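Local atomic coordinates of CRISPR system Cmr subunit Cmr6 (Pyrococcus furiosus, PDB entry 4W8V), a protein that binds RNA and, together with Cmr1, caps the elongated type III-B Cmr ribonucleoprotein complex of the CRISPR antiviral defence system. Residues Leu12-Thr16 and Ala206-Arg212; Phe19-Leu25 and Val197-Phe203; Asn44-Pro48 and Lys157-Glu161; Lys56-Arg60 and Ile132-Gln136; Lys223-Leu229 and Gly240-Glu244. All coordinates share one frame; numbering follows the deposited sequence.

Followed from the N terminus, this C-terminal, RAMP-superfamily part of Cmr6 first lays down strand 13-21, whose two ends later meet strand 202-209 and the loop before it. Interaction 1 closes the longest loop, and interaction 2, some 24 Å away between centres, closes the next one within it. Interaction 3 lies inside interaction 2 and joins two loops; interaction 4 is innermost and packs helix 52-68 against the end of helix 122-133. Interaction 5 follows in series, bringing helix 212-228 onto strand 242-244. No two contacts cross. Interactions 2 and 3 touch through Pro198, interactions 2 and 5 through backbone around Gln22 and Arg241, and interactions 4 and 5 through Val58 and Leu229.

Interaction 1 of 5, residues Leu12-Thr16 and Ala206-Arg212; sequences LHAIT and AVGGRDR
His13 and Gly209 form an antiparallel hydrogen-bonded pair, tied by His13 N to Gly209 O at 2.8 Å and by Gly209 N back to His13 O. The pairing runs on through Ala14-Gly208, Ile15-Val207 and Thr16-Ala206, with strand axes 4.8 Å apart. Gly208 CA adds a CA-H...O contact to His13 O at 3.1 Å.

The His13 side chain carries the contact beyond the strands. Its CB rests on Gly209 O, and CG, placed beside the backbone N by a chi1 of -71°, turns the ring toward the loop that leaves the strand. There His13 ND1 donates to Arg210 O at 2.9 Å. The acceptor sits in the ring plane, yet the donor stands well above the carbonyl plane, and the N-H...O angle of 137° shows a bent bond. His13 CE1 lies 3.3 Å from Arg210 O. Over one face lies Arg212 CB, 3.8 Å from the centroid of the His13 ring, a CH-pi contact. At the ring's rim, His13 CD2 lies by Arg212 NH1, near the guanidinium plane, the two planes 76° apart. Ile15 CD1 covers a face of that guanidinium, 3.9 Å from Arg212 NH1.

Asp211, the N-cap of helix 212-228, also pairs with Arg131. Ile15 and Val207 point to the helix-covered face of the sheet, where Ile15 touches Phe219 and both reach Thr215, while strand 143-149 borders the other edge of strand 202-209.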
# COMPACT_ATOMS: atom_id res chain seq x y z
N LEU A 12 -7.92 20.65 -2.36
CA LEU A 12 -8.11 19.24 -2.66
C LEU A 12 -9.24 18.65 -1.83
O LEU A 12 -9.49 19.09 -0.71
CB LEU A 12 -6.82 18.45 -2.39
CG LEU A 12 -5.82 18.14 -3.50
CD1 LEU A 12 -6.04 19.01 -4.73
CD2 LEU A 12 -4.41 18.32 -2.96
N HIS A 13 -9.92 17.65 -2.38
CA HIS A 13 -10.86 16.84 -1.61
C HIS A 13 -10.09 15.84 -0.77
O HIS A 13 -9.33 15.03 -1.31
CB HIS A 13 -11.84 16.12 -2.52
CG HIS A 13 -12.85 17.01 -3.17
ND1 HIS A 13 -12.81 17.35 -4.50
CD2 HIS A 13 -13.94 17.64 -2.65
CE1 HIS A 13 -13.82 18.16 -4.78
NE2 HIS A 13 -14.52 18.35 -3.68
N ALA A 14 -10.25 15.88 0.54
CA ALA A 14 -9.54 14.94 1.39
C ALA A 14 -10.48 13.88 1.97
O ALA A 14 -11.23 14.17 2.89
CB ALA A 14 -8.83 15.68 2.51
N ILE A 15 -10.40 12.66 1.44
CA ILE A 15 -11.16 11.55 2.01
C ILE A 15 -10.35 10.93 3.13
O ILE A 15 -9.21 10.51 2.93
CB ILE A 15 -11.50 10.47 0.96
CG1 ILE A 15 -12.02 11.10 -0.33
CG2 ILE A 15 -12.49 9.47 1.53
CD1 ILE A 15 -13.26 11.97 -0.14
N THR A 16 -10.91 10.88 4.34
CA THR A 16 -10.19 10.32 5.46
C THR A 16 -10.97 9.25 6.22
O THR A 16 -12.19 9.16 6.11
CB THR A 16 -9.78 11.40 6.47
OG1 THR A 16 -10.90 11.75 7.29
CG2 THR A 16 -9.25 12.63 5.75
N ALA A 206 -5.49 8.93 4.79
CA ALA A 206 -6.16 9.85 3.89
C ALA A 206 -5.55 9.91 2.50
O ALA A 206 -4.36 9.69 2.32
CB ALA A 206 -6.16 11.25 4.49
N VAL A 207 -6.38 10.25 1.53
CA VAL A 207 -5.93 10.53 0.17
C VAL A 207 -6.62 11.81 -0.31
O VAL A 207 -7.69 12.14 0.16
CB VAL A 207 -6.24 9.36 -0.80
CG1 VAL A 207 -5.52 8.09 -0.35
CG2 VAL A 207 -7.73 9.12 -0.93
N GLY A 208 -6.00 12.52 -1.25
CA GLY A 208 -6.54 13.78 -1.72
C GLY A 208 -6.45 13.99 -3.22
O GLY A 208 -5.59 13.41 -3.89
N GLY A 209 -7.34 14.82 -3.76
CA GLY A 209 -7.33 15.13 -5.17
C GLY A 209 -8.47 16.04 -5.55
O GLY A 209 -9.38 16.27 -4.76
N ARG A 210 -8.43 16.58 -6.77
CA ARG A 210 -9.47 17.49 -7.23
C ARG A 210 -10.74 16.72 -7.56
O ARG A 210 -11.83 17.12 -7.17
CB ARG A 210 -9.01 18.26 -8.46
CG ARG A 210 -7.70 19.00 -8.30
CD ARG A 210 -6.84 18.78 -9.52
NE ARG A 210 -5.78 19.77 -9.66
CZ ARG A 210 -5.90 20.89 -10.36
NH1 ARG A 210 -7.03 21.16 -10.99
NH2 ARG A 210 -4.87 21.73 -10.44
N ASP A 211 -10.58 15.64 -8.30
CA ASP A 211 -11.69 14.77 -8.66
C ASP A 211 -12.13 14.01 -7.43
O ASP A 211 -11.43 13.11 -6.96
CB ASP A 211 -11.29 13.81 -9.78
CG ASP A 211 -12.48 13.18 -10.47
OD1 ASP A 211 -13.56 13.07 -9.84
OD2 ASP A 211 -12.34 12.79 -11.65
N ARG A 212 -13.29 14.36 -6.89
CA ARG A 212 -13.76 13.72 -5.67
C ARG A 212 -14.07 12.24 -5.85
O ARG A 212 -13.74 11.42 -4.99
CB ARG A 212 -15.00 14.43 -5.14
CG ARG A 212 -15.55 13.78 -3.90
CD ARG A 212 -16.67 14.57 -3.28
NE ARG A 212 -17.19 13.89 -2.09
CZ ARG A 212 -16.71 14.06 -0.86
NH1 ARG A 212 -15.71 14.91 -0.65
NH2 ARG A 212 -17.24 13.38 0.15

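Interaction 2 of 5, residues Phe19-Leu25 and Val197-Phe203; sequences FKTQSRL and VPKDVPF
Phe19 and Phe203 form an antiparallel hydrogen-bonded pair, with Phe19 N 2.8 Å from Phe203 O, and a second such pair, Leu25 with Val197, closes the other end through Leu25 N to Val197 O at 2.9 Å. After Lys20-Pro202 the pairing gives way, 22-24 and 198-201 being loop, and Thr21 spans the break.

A chi1 of 45° sets Thr21 OG1 between its own backbone N and carbonyl carbon. From there it donates to Pro198 O at 2.8 Å, on a lone pair in the carbonyl plane, and accepts Val201 N at 3.0 Å in a nearly straight bond of 170°. Two partners thus fix the rotation of the hydroxyl. Thr21 O accepts Asp200 N.

On the Lys20 face, Lys20 and Asp200 run alongside each other in the same direction. Lys20 NZ stays 4.0 Å from Asp200 OD1, too far for a salt bridge, and a water joins them, accepting from NZ and donating to Asp200 OD1 at 2.8 Å and to Thr21 O. On the buried face Leu25 CD2 meets Phe203 CZ at 4.0 Å, the two side chains reaching toward each other, and Thr21 CG2 touches the same ring.

Strands 13-21 and 202-209 are the central pair of the four-stranded antiparallel sheet. Its strand order, with helix 212-228 on one face, is that of the ferredoxin-like (RRM-type) fold common to RAMP proteins.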
# COMPACT_ATOMS: atom_id res chain seq x y z
N PHE A 19 -8.12 4.36 11.41
CA PHE A 19 -7.77 2.94 11.31
C PHE A 19 -7.01 2.50 12.54
O PHE A 19 -6.21 3.26 13.09
CB PHE A 19 -6.93 2.68 10.05
CG PHE A 19 -7.71 2.84 8.76
CD1 PHE A 19 -8.17 4.09 8.36
CD2 PHE A 19 -7.96 1.75 7.95
CE1 PHE A 19 -8.88 4.25 7.18
CE2 PHE A 19 -8.68 1.88 6.77
CZ PHE A 19 -9.13 3.13 6.38
N LYS A 20 -7.27 1.28 13.00
CA LYS A 20 -6.50 0.73 14.10
C LYS A 20 -5.69 -0.44 13.58
O LYS A 20 -6.10 -1.07 12.61
CB LYS A 20 -7.39 0.29 15.26
CG LYS A 20 -8.43 -0.75 14.88
CD LYS A 20 -9.37 -1.04 16.04
CE LYS A 20 -10.51 -1.96 15.64
NZ LYS A 20 -10.06 -3.37 15.47
N THR A 21 -4.55 -0.71 14.21
CA THR A 21 -3.72 -1.86 13.86
C THR A 21 -4.43 -3.15 14.28
O THR A 21 -4.58 -3.41 15.47
CB THR A 21 -2.33 -1.77 14.54
OG1 THR A 21 -2.49 -1.40 15.91
CG2 THR A 21 -1.44 -0.73 13.84
N GLN A 22 -4.89 -3.94 13.31
CA GLN A 22 -5.58 -5.19 13.65
C GLN A 22 -4.59 -6.23 14.19
O GLN A 22 -4.91 -6.96 15.13
CB GLN A 22 -6.33 -5.75 12.44
CG GLN A 22 -7.19 -6.98 12.80
CD GLN A 22 -7.63 -7.79 11.58
OE1 GLN A 22 -6.83 -8.10 10.70
NE2 GLN A 22 -8.91 -8.14 11.55
N SER A 23 -3.41 -6.28 13.59
CA SER A 23 -2.30 -7.07 14.08
C SER A 23 -1.13 -6.12 14.36
O SER A 23 -1.21 -4.93 14.06
CB SER A 23 -1.90 -8.16 13.05
OG SER A 23 -1.54 -7.60 11.80
N ARG A 24 -0.04 -6.63 14.93
CA ARG A 24 1.08 -5.76 15.23
C ARG A 24 1.71 -5.18 13.97
O ARG A 24 1.76 -5.83 12.91
CB ARG A 24 2.14 -6.49 16.04
CG ARG A 24 1.73 -6.79 17.43
CD ARG A 24 2.66 -7.79 18.06
NE ARG A 24 2.00 -8.39 19.20
CZ ARG A 24 2.24 -8.05 20.46
NH1 ARG A 24 3.15 -7.12 20.73
NH2 ARG A 24 1.59 -8.65 21.44
N LEU A 25 2.19 -3.96 14.10
CA LEU A 25 2.76 -3.26 12.97
C LEU A 25 4.26 -3.07 13.17
O LEU A 25 4.71 -2.58 14.22
CB LEU A 25 2.04 -1.93 12.78
CG LEU A 25 2.49 -0.97 11.68
CD1 LEU A 25 2.27 -1.56 10.26
CD2 LEU A 25 1.72 0.32 11.89
N VAL A 197 4.73 -2.12 16.71
CA VAL A 197 3.63 -1.34 17.28
C VAL A 197 2.50 -2.29 17.65
O VAL A 197 2.14 -3.15 16.86
CB VAL A 197 3.12 -0.29 16.27
CG1 VAL A 197 1.83 0.39 16.78
CG2 VAL A 197 4.21 0.73 15.99
N PRO A 198 1.96 -2.16 18.88
CA PRO A 198 0.97 -3.16 19.29
C PRO A 198 -0.36 -3.01 18.57
O PRO A 198 -0.55 -2.07 17.81
CB PRO A 198 0.80 -2.90 20.80
CG PRO A 198 1.32 -1.52 21.04
CD PRO A 198 2.37 -1.27 19.98
N LYS A 199 -1.28 -3.94 18.80
CA LYS A 199 -2.61 -3.86 18.22
C LYS A 199 -3.39 -2.70 18.84
O LYS A 199 -3.07 -2.25 19.93
CB LYS A 199 -3.39 -5.16 18.44
CG LYS A 199 -2.66 -6.42 18.09
CD LYS A 199 -3.47 -7.63 18.51
CE LYS A 199 -2.80 -8.92 18.09
NZ LYS A 199 -3.66 -10.07 18.43
N ASP A 200 -4.41 -2.23 18.12
CA ASP A 200 -5.33 -1.20 18.59
C ASP A 200 -4.65 0.15 18.80
O ASP A 200 -4.97 0.88 19.73
CB ASP A 200 -6.03 -1.63 19.87
CG ASP A 200 -6.93 -2.81 19.66
OD1 ASP A 200 -7.67 -2.82 18.65
OD2 ASP A 200 -6.89 -3.74 20.49
N VAL A 201 -3.72 0.47 17.92
CA VAL A 201 -3.14 1.79 17.87
C VAL A 201 -3.82 2.53 16.72
O VAL A 201 -3.93 2.00 15.62
CB VAL A 201 -1.62 1.73 17.71
CG1 VAL A 201 -1.05 3.12 17.48
CG2 VAL A 201 -0.99 1.05 18.94
N PRO A 202 -4.34 3.73 16.99
CA PRO A 202 -5.12 4.44 15.97
C PRO A 202 -4.27 5.28 15.02
O PRO A 202 -3.38 6.00 15.47
CB PRO A 202 -6.03 5.34 16.80
CG PRO A 202 -5.33 5.53 18.09
CD PRO A 202 -4.50 4.32 18.34
N PHE A 203 -4.57 5.18 13.72
CA PHE A 203 -3.92 5.96 12.68
C PHE A 203 -4.97 6.70 11.87
O PHE A 203 -6.05 6.18 11.62
CB PHE A 203 -3.07 5.06 11.74
CG PHE A 203 -1.78 4.60 12.35
CD1 PHE A 203 -1.78 3.59 13.29
CD2 PHE A 203 -0.58 5.18 11.99
CE1 PHE A 203 -0.59 3.17 13.87
CE2 PHE A 203 0.61 4.77 12.56
CZ PHE A 203 0.61 3.77 13.49
O HOH W 1 -7.41 -4.65 16.50

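Interaction 3 of 5, residues Asn44-Pro48 and Lys157-Glu161; sequences NYGVP and KPILE
Tyr45 and Val47 meet Pro158 through apolar contacts. Val47 CG2 lies 3.6 Å from Pro158 CG, the two side chains crossing at a slant, while Tyr45 CB touches Pro158 CD at 3.7 Å, the Tyr45 side chain crossing the proline at about a right angle. Because its chi1 is -47°, CG stands beside the backbone N, and the ring runs out past Pro158 to Lys157, whose CB is 4.2 Å from Tyr45 CD1. Val47 CG2 also touches Leu160 CD2 at 4.2 Å.

The first segment is a type I' beta turn from Asn44 to Val47, closed by Val47 N to Asn44 O at 3.1 Å, in the loop between helices 34-43 and 52-68. Its partner is the chain running into strand 161-165. Gly46, at a phi of 92°, takes the second corner of the turn, a backbone shape that suits glycine.

Contacts of side chain with backbone make the second group. Leu160 CD1 presses on the Gly46 carbonyl, 3.4 Å from Gly46 O, and touches Tyr45 O at 3.6 Å. Polar bonds here stay on one side of the junction: Gly46 O accepts a hydrogen bond from Arg40 NH1 of helix 34-43.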
# COMPACT_ATOMS: atom_id res chain seq x y z
N ASN A 44 3.35 11.15 20.13
CA ASN A 44 2.81 9.82 19.85
C ASN A 44 3.40 8.64 20.64
O ASN A 44 3.22 7.50 20.24
CB ASN A 44 2.97 9.53 18.36
CG ASN A 44 2.21 10.51 17.50
OD1 ASN A 44 1.18 11.05 17.91
ND2 ASN A 44 2.71 10.74 16.28
N TYR A 45 4.06 8.91 21.75
CA TYR A 45 4.62 7.87 22.62
C TYR A 45 5.61 6.96 21.89
O TYR A 45 5.74 5.78 22.23
CB TYR A 45 3.51 7.01 23.25
CG TYR A 45 2.36 7.80 23.86
CD1 TYR A 45 2.35 8.12 25.21
CD2 TYR A 45 1.28 8.20 23.08
CE1 TYR A 45 1.29 8.84 25.77
CE2 TYR A 45 0.23 8.92 23.62
CZ TYR A 45 0.23 9.23 24.97
OH TYR A 45 -0.82 9.95 25.49
N GLY A 46 6.31 7.50 20.91
CA GLY A 46 7.33 6.74 20.19
C GLY A 46 6.82 6.01 18.96
O GLY A 46 7.61 5.42 18.22
N VAL A 47 5.52 6.07 18.73
CA VAL A 47 4.91 5.37 17.60
C VAL A 47 5.21 6.07 16.27
O VAL A 47 4.86 7.23 16.08
CB VAL A 47 3.39 5.26 17.82
CG1 VAL A 47 2.69 4.55 16.67
CG2 VAL A 47 3.13 4.52 19.12
N PRO A 48 5.88 5.37 15.33
CA PRO A 48 6.19 6.05 14.07
C PRO A 48 5.00 6.10 13.12
O PRO A 48 3.98 5.47 13.37
CB PRO A 48 7.33 5.20 13.50
CG PRO A 48 7.05 3.84 14.03
CD PRO A 48 6.54 4.05 15.40
N LYS A 157 -0.28 3.98 27.23
CA LYS A 157 1.01 4.13 26.57
C LYS A 157 1.46 2.83 25.90
O LYS A 157 1.71 1.84 26.57
CB LYS A 157 2.06 4.60 27.57
CG LYS A 157 3.49 4.43 27.09
CD LYS A 157 4.46 5.17 28.00
CE LYS A 157 5.90 4.90 27.62
NZ LYS A 157 6.27 3.49 27.91
N PRO A 158 1.55 2.83 24.56
CA PRO A 158 1.84 1.58 23.84
C PRO A 158 3.21 1.03 24.18
O PRO A 158 4.18 1.77 24.23
CB PRO A 158 1.77 1.99 22.37
CG PRO A 158 2.04 3.44 22.36
CD PRO A 158 1.48 3.99 23.65
N ILE A 159 3.26 -0.27 24.44
CA ILE A 159 4.54 -0.93 24.64
C ILE A 159 5.17 -1.25 23.28
O ILE A 159 4.63 -2.04 22.51
CB ILE A 159 4.40 -2.22 25.46
CG1 ILE A 159 3.88 -1.89 26.85
CG2 ILE A 159 5.73 -2.91 25.56
CD1 ILE A 159 4.64 -0.77 27.56
N LEU A 160 6.32 -0.63 23.02
CA LEU A 160 7.01 -0.78 21.74
C LEU A 160 8.21 -1.72 21.85
O LEU A 160 8.96 -1.65 22.82
CB LEU A 160 7.48 0.59 21.22
CG LEU A 160 6.36 1.60 20.98
CD1 LEU A 160 6.92 2.89 20.42
CD2 LEU A 160 5.30 1.03 20.05
N GLU A 161 8.38 -2.58 20.85
CA GLU A 161 9.55 -3.46 20.81
C GLU A 161 10.52 -3.00 19.73
O GLU A 161 10.11 -2.65 18.62
CB GLU A 161 9.13 -4.92 20.57
CG GLU A 161 8.31 -5.55 21.68
CD GLU A 161 9.09 -5.75 22.96
OE1 GLU A 161 10.31 -6.01 22.89
OE2 GLU A 161 8.48 -5.64 24.05

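Interaction 4 of 5, residues Lys56-Arg60 and Ile132-Gln136; sequences KGVTR and IFGTQ
Helix 52-68 packs here against the C-terminal end of helix 122-133, a helix-helix contact beside helix 212-228, which Thr59 also touches. Phe133, the last residue of helix 122-133, reaches across to helix 52-68. Gly134 leaves the helix with a positive phi of 85°, which favours glycine.

The Phe133 ring is enclosed from several sides. Thr59 CG2 meets Phe133 CZ at the ring edge, 3.6 Å away and near the plane, and Lys56 CG approaches the same rim at CD1. Over one face lie the backbone of Arg60 and its CG, 3.6 Å from Phe133 CD1. The opposite face carries Ile132 CG2, 3.7 Å above the plane and over the centre. The Arg60 and Phe133 side chains run antiparallel alongside one another, their flat groups 30° apart; Phe133 CB lies over one face of the guanidinium, toward its rim, while Arg60 NH1 bonds to Tyr64 OH.

Lys56 is fully extended and reaches the helix end, where Lys56 NZ donates to Phe133 O at 3.1 Å. A positive ammonium beside the terminal carbonyls would probably be favoured by the helix dipole. A water in weak contact with Lys56 NZ carries this further, donating to Ile132 O at 2.7 Å.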
# COMPACT_ATOMS: atom_id res chain seq x y z
N LYS A 56 0.82 4.06 -0.97
CA LYS A 56 0.71 4.04 -2.43
C LYS A 56 1.24 2.74 -3.05
O LYS A 56 0.62 2.17 -3.93
CB LYS A 56 1.48 5.22 -3.01
CG LYS A 56 1.23 5.44 -4.49
CD LYS A 56 2.03 6.61 -5.01
CE LYS A 56 1.46 7.07 -6.34
NZ LYS A 56 2.27 8.11 -7.02
N GLY A 57 2.40 2.29 -2.59
CA GLY A 57 3.01 1.07 -3.07
C GLY A 57 2.16 -0.18 -2.90
O GLY A 57 1.89 -0.89 -3.86
N VAL A 58 1.75 -0.45 -1.67
CA VAL A 58 0.89 -1.59 -1.41
C VAL A 58 -0.44 -1.50 -2.20
O VAL A 58 -0.96 -2.52 -2.64
CB VAL A 58 0.60 -1.74 0.10
CG1 VAL A 58 -0.23 -0.56 0.63
CG2 VAL A 58 -0.09 -3.08 0.39
N THR A 59 -0.97 -0.29 -2.39
CA THR A 59 -2.21 -0.11 -3.15
C THR A 59 -1.99 -0.31 -4.65
O THR A 59 -2.82 -0.90 -5.31
CB THR A 59 -2.84 1.29 -2.90
OG1 THR A 59 -3.09 1.46 -1.51
CG2 THR A 59 -4.16 1.42 -3.63
N ARG A 60 -0.89 0.22 -5.18
CA ARG A 60 -0.39 -0.13 -6.51
C ARG A 60 -0.33 -1.65 -6.70
O ARG A 60 -0.84 -2.20 -7.67
CB ARG A 60 1.04 0.39 -6.73
CG ARG A 60 1.27 1.81 -7.16
CD ARG A 60 2.77 1.90 -7.53
NE ARG A 60 3.29 3.25 -7.64
CZ ARG A 60 3.34 3.95 -8.77
NH1 ARG A 60 2.86 3.43 -9.88
NH2 ARG A 60 3.84 5.18 -8.77
N ILE A 132 -4.91 7.93 -10.97
CA ILE A 132 -4.72 7.80 -9.53
C ILE A 132 -3.24 7.75 -9.14
O ILE A 132 -2.80 8.51 -8.27
CB ILE A 132 -5.44 6.55 -8.98
CG1 ILE A 132 -6.95 6.76 -9.01
CG2 ILE A 132 -4.99 6.23 -7.56
CD1 ILE A 132 -7.75 5.54 -8.57
N PHE A 133 -2.49 6.89 -9.82
CA PHE A 133 -1.10 6.60 -9.45
C PHE A 133 -0.08 7.35 -10.30
O PHE A 133 1.05 7.61 -9.87
CB PHE A 133 -0.84 5.09 -9.54
CG PHE A 133 -1.68 4.27 -8.60
CD1 PHE A 133 -1.41 4.25 -7.24
CD2 PHE A 133 -2.75 3.53 -9.08
CE1 PHE A 133 -2.18 3.50 -6.38
CE2 PHE A 133 -3.53 2.78 -8.21
CZ PHE A 133 -3.24 2.77 -6.86
N GLY A 134 -0.47 7.69 -11.52
CA GLY A 134 0.43 8.31 -12.47
C GLY A 134 1.21 7.25 -13.21
O GLY A 134 1.11 6.07 -12.91
N THR A 135 1.98 7.68 -14.21
CA THR A 135 2.87 6.80 -14.95
C THR A 135 4.20 7.51 -15.19
O THR A 135 4.47 8.56 -14.61
CB THR A 135 2.29 6.37 -16.30
OG1 THR A 135 2.09 7.53 -17.13
CG2 THR A 135 0.96 5.65 -16.12
N GLN A 136 5.01 6.95 -16.07
CA GLN A 136 6.28 7.57 -16.41
C GLN A 136 6.07 8.89 -17.14
O GLN A 136 6.90 9.80 -17.03
CB GLN A 136 7.14 6.63 -17.26
CG GLN A 136 8.04 5.70 -16.45
CD GLN A 136 8.95 6.45 -15.49
OE1 GLN A 136 9.30 7.61 -15.70
NE2 GLN A 136 9.34 5.77 -14.41
O HOH W 2 -0.52 9.48 -7.29

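Interaction 5 of 5, residues Lys223-Leu229 and Gly240-Glu244; sequences KLALRDL and GRLVE
Arg241 and Leu229 meet with one face of the guanidinium against a carbonyl: Leu229 O sits over its centre, 3.1 Å from Arg241 CZ. Angles to the N-H groups are poor, so this is a contact of carbonyl with planar cation. A bend at chi2 of -43° folds the Arg241 chain back along the helix end, with Arg241 CD 3.3 Å from Arg227 O, while NH2 is held by Thr235 O.

At the other end Lys223 and Glu244 meet at an oblique angle. The lysine, bent at chi3 and chi4, reaches with Lys223 NZ to Glu244 OE1 at 2.6 Å, nearly along the C-O axis, a salt bridge.

Between them, Leu242 N donates to Leu226 O at 2.9 Å, from well above the carbonyl plane. A water links Lys223 O and Leu242 O, donating to both. Arg227 CG meets Val243 CG1 at 3.9 Å, with the side chains at about a right angle. The tip of Arg227 turns back to its own helix, where Arg227 NE bonds Asp228 OD1 at 3.1 Å, while Arg227 NH2 forms a salt bridge with Glu112; Asp228 has Arg108 as its main partner.

Packing of the second helix of a ferredoxin-like fold on its edge strand 242-244, with a glycine-rich connection between the two, is characteristic of RAMP proteins.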
# COMPACT_ATOMS: atom_id res chain seq x y z
N LYS A 223 -8.12 1.21 1.66
CA LYS A 223 -8.83 0.40 2.64
C LYS A 223 -8.59 -1.07 2.38
O LYS A 223 -8.20 -1.82 3.28
CB LYS A 223 -10.35 0.66 2.57
CG LYS A 223 -10.92 1.56 3.66
CD LYS A 223 -12.43 1.76 3.48
CE LYS A 223 -13.23 0.57 3.99
NZ LYS A 223 -13.18 0.45 5.47
N LEU A 224 -8.89 -1.47 1.16
CA LEU A 224 -8.76 -2.85 0.73
C LEU A 224 -7.34 -3.34 0.98
O LEU A 224 -7.12 -4.42 1.53
CB LEU A 224 -9.14 -2.96 -0.75
CG LEU A 224 -9.25 -4.32 -1.43
CD1 LEU A 224 -10.07 -5.29 -0.60
CD2 LEU A 224 -9.89 -4.09 -2.79
N ALA A 225 -6.37 -2.53 0.61
CA ALA A 225 -4.96 -2.93 0.70
C ALA A 225 -4.46 -3.01 2.15
O ALA A 225 -3.65 -3.88 2.48
CB ALA A 225 -4.10 -1.95 -0.13
N LEU A 226 -4.96 -2.15 3.03
CA LEU A 226 -4.51 -2.16 4.43
C LEU A 226 -5.09 -3.33 5.22
O LEU A 226 -4.48 -3.81 6.16
CB LEU A 226 -4.88 -0.84 5.13
CG LEU A 226 -4.28 0.46 4.58
CD1 LEU A 226 -4.76 1.68 5.42
CD2 LEU A 226 -2.77 0.44 4.50
N ARG A 227 -6.28 -3.76 4.84
CA ARG A 227 -6.93 -4.87 5.51
C ARG A 227 -6.34 -6.20 5.05
O ARG A 227 -6.00 -7.04 5.87
CB ARG A 227 -8.43 -4.84 5.24
CG ARG A 227 -9.27 -5.82 6.03
CD ARG A 227 -10.72 -5.75 5.55
NE ARG A 227 -10.85 -6.22 4.18
CZ ARG A 227 -11.73 -5.76 3.30
NH1 ARG A 227 -12.57 -4.80 3.64
NH2 ARG A 227 -11.77 -6.27 2.07
N ASP A 228 -6.18 -6.37 3.74
CA ASP A 228 -5.84 -7.68 3.20
C ASP A 228 -4.36 -7.90 2.83
O ASP A 228 -3.91 -9.04 2.79
CB ASP A 228 -6.73 -7.97 1.98
CG ASP A 228 -8.21 -8.11 2.35
OD1 ASP A 228 -8.52 -8.23 3.56
OD2 ASP A 228 -9.07 -8.10 1.44
N LEU A 229 -3.59 -6.84 2.60
CA LEU A 229 -2.17 -7.00 2.27
C LEU A 229 -1.25 -6.54 3.40
O LEU A 229 -0.30 -7.22 3.75
CB LEU A 229 -1.85 -6.25 0.98
CG LEU A 229 -2.66 -6.74 -0.23
CD1 LEU A 229 -2.30 -6.00 -1.51
CD2 LEU A 229 -2.46 -8.23 -0.41
N GLY A 240 0.98 -5.94 10.25
CA GLY A 240 0.69 -4.71 9.55
C GLY A 240 -0.68 -4.53 8.92
O GLY A 240 -0.84 -3.68 8.05
N ARG A 241 -1.68 -5.29 9.35
CA ARG A 241 -3.03 -5.10 8.84
C ARG A 241 -3.75 -3.98 9.62
O ARG A 241 -3.74 -3.97 10.85
CB ARG A 241 -3.85 -6.39 8.95
CG ARG A 241 -3.33 -7.57 8.19
CD ARG A 241 -2.87 -7.20 6.79
NE ARG A 241 -2.68 -8.37 5.94
CZ ARG A 241 -1.55 -9.06 5.85
NH1 ARG A 241 -1.49 -10.11 5.04
NH2 ARG A 241 -0.49 -8.71 6.56
N LEU A 242 -4.39 -3.05 8.91
CA LEU A 242 -5.17 -1.99 9.58
C LEU A 242 -6.63 -2.00 9.11
O LEU A 242 -6.90 -2.21 7.92
CB LEU A 242 -4.56 -0.60 9.33
CG LEU A 242 -3.29 -0.26 10.11
CD1 LEU A 242 -2.04 -0.55 9.30
CD2 LEU A 242 -3.29 1.21 10.58
N VAL A 243 -7.57 -1.77 10.04
CA VAL A 243 -8.99 -1.72 9.68
C VAL A 243 -9.69 -0.47 10.23
O VAL A 243 -9.37 -0.00 11.32
CB VAL A 243 -9.75 -2.99 10.18
CG1 VAL A 243 -9.11 -4.25 9.61
CG2 VAL A 243 -9.79 -3.06 11.71
N GLU A 244 -10.60 0.09 9.44
CA GLU A 244 -11.37 1.28 9.83
C GLU A 244 -12.20 1.01 11.09
O GLU A 244 -12.66 -0.11 11.29
CB GLU A 244 -12.27 1.73 8.68
CG GLU A 244 -12.70 3.19 8.72
CD GLU A 244 -13.39 3.64 7.44
OE1 GLU A 244 -13.62 2.79 6.56
OE2 GLU A 244 -13.71 4.85 7.32
O HOH W 3 -8.58 -1.31 5.77
O HOH W 4 -5.25 -10.27 6.06